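Local structure of PD-1 Binding Miniprotein GR918.2 (Synthetic construct, 6V67) at residues Cys7-Gly10 with Pro11-Asp14. The protein binds the immune checkpoint receptor PD-1, as a computationally designed, disulfide-stabilised miniprotein made in the course of developing a synthetic PD-1 agonist. Residues are numbered along the deposited sequence; the frame is centred on the assembly and turned at random. Where two conformers were deposited one is given.
Sequences CITG and PQWD
Ile8 lays its CD1 methyl against the root of the Trp13 side chain, 3.7 Å from Trp13 CB, while the other branch, Ile8 CG2, approaches the indole obliquely at Trp13 CD1 (3.8 Å). Both residues form a non-hydrogen-bonded antiparallel pair, on the face of the hairpin turned away from helix 20-33. With Trp13 CG anti to the carbonyl carbon (chi1 -52°) and a chi2 near zero, the NE1 edge of the indole faces the turn; there Trp13 NE1 meets Gly10 O at 3.0 Å. The oxygen lies in the ring plane, but an N-H...O angle of 125° makes the bond weak. A type II' turn from Thr9 to Gln12 joins the strands, with Gly10 at a positive phi of 57° followed by Pro11. It is closed by a reciprocal backbone pair, Thr9 N to Gln12 O (2.9 Å) and Gln12 N to Thr9 O, and a second such pair links Cys7 with Asp14. On the opposite face Thr9 and Gln12 lie side by side, Thr9 OG1 3.7 Å from Gln12 CB. One water bridges this face: it donates to Cys7 O (2.9 Å), accepts from Gln12 NE2 (3.2 Å) and bonds Thr9 OG1. On the same side, buried Cys7 forms its disulfide with Cys30 of helix 20-33 and touches Phe26. The backbone pair thus closes the tight two-residue turn of this β-hairpin, supplemented by the water bridge; across the sheet, the Ile8 contact and the weak bond to Gly10 O probably bias the rotation of the exposed indole.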
loop_
_atom_site.group_PDB
_atom_site.type_symbol
_atom_site.label_atom_id
_atom_site.label_comp_id
_atom_site.label_asym_id
_atom_site.label_seq_id
_atom_site.Cartn_x
_atom_site.Cartn_y
_atom_site.Cartn_z
ATOM N N CYS A 7 -0.040 2.064 2.978
ATOM C CA CYS A 7 0.335 3.317 2.322
ATOM C C CYS A 7 0.018 4.443 3.305
ATOM O O CYS A 7 -1.150 4.808 3.464
ATOM C CB CYS A 7 -0.450 3.491 1.026
ATOM S SG CYS A 7 -0.068 4.975 0.058
ATOM N N ILE A 8 1.045 4.989 3.956
ATOM C CA ILE A 8 0.884 6.025 4.979
ATOM C C ILE A 8 1.298 7.354 4.382
ATOM O O ILE A 8 2.440 7.505 3.940
ATOM C CB ILE A 8 1.747 5.738 6.217
ATOM C CG1 ILE A 8 1.475 4.358 6.807
ATOM C CG2 ILE A 8 1.596 6.842 7.265
ATOM C CD1 ILE A 8 0.071 4.089 7.128
ATOM N N THR A 9 0.402 8.340 4.428
ATOM C CA THR A 9 0.708 9.708 4.014
ATOM C C THR A 9 0.309 10.637 5.148
ATOM O O THR A 9 -0.837 11.098 5.251
ATOM C CB THR A 9 0.021 10.090 2.734
ATOM O OG1 THR A 9 -1.368 9.850 2.868
ATOM C CG2 THR A 9 0.550 9.293 1.606
ATOM N N GLY A 10 1.268 10.937 6.005
ATOM C CA GLY A 10 0.990 11.783 7.136
ATOM C C GLY A 10 -0.132 11.210 7.983
ATOM O O GLY A 10 -0.072 10.065 8.416
ATOM N N PRO A 11 -1.185 11.990 8.233
ATOM C CA PRO A 11 -2.281 11.522 9.086
ATOM C C PRO A 11 -3.318 10.681 8.371
ATOM O O PRO A 11 -4.302 10.291 9.004
ATOM C CB PRO A 11 -2.904 12.836 9.577
ATOM C CG PRO A 11 -2.706 13.751 8.421
ATOM C CD PRO A 11 -1.373 13.391 7.820
ATOM N N GLN A 12 -3.164 10.427 7.075
ATOM C CA GLN A 12 -4.034 9.516 6.355
ATOM C C GLN A 12 -3.307 8.192 6.206
ATOM O O GLN A 12 -2.217 8.141 5.638
ATOM C CB GLN A 12 -4.406 10.060 4.985
ATOM C CG GLN A 12 -5.351 9.137 4.260
ATOM C CD GLN A 12 -5.645 9.610 2.872
ATOM O OE1 GLN A 12 -6.468 10.490 2.663
ATOM N NE2 GLN A 12 -4.980 9.014 1.904
ATOM N N TRP A 13 -3.922 7.127 6.708
ATOM C CA TRP A 13 -3.306 5.810 6.768
ATOM C C TRP A 13 -4.190 4.837 6.001
ATOM O O TRP A 13 -5.335 4.618 6.390
ATOM C CB TRP A 13 -3.185 5.330 8.215
ATOM C CG TRP A 13 -2.533 6.260 9.183
ATOM C CD1 TRP A 13 -1.763 7.355 8.920
ATOM C CD2 TRP A 13 -2.619 6.156 10.592
ATOM N NE1 TRP A 13 -1.350 7.932 10.100
ATOM C CE2 TRP A 13 -1.865 7.202 11.141
ATOM C CE3 TRP A 13 -3.250 5.256 11.447
ATOM C CZ2 TRP A 13 -1.735 7.378 12.509
ATOM C CZ3 TRP A 13 -3.120 5.432 12.797
ATOM C CH2 TRP A 13 -2.361 6.471 13.318
ATOM N N ASP A 14 -3.665 4.256 4.925
ATOM C CA ASP A 14 -4.418 3.324 4.100
ATOM C C ASP A 14 -3.841 1.921 4.217
ATOM O O ASP A 14 -2.619 1.735 4.218
ATOM C CB ASP A 14 -4.389 3.731 2.624
ATOM C CG ASP A 14 -5.309 4.898 2.296
ATOM O OD1 ASP A 14 -5.911 5.488 3.221
ATOM O OD2 ASP A 14 -5.412 5.233 1.092
HETATM O O HOH W 1 -2.413 7.212 2.346
#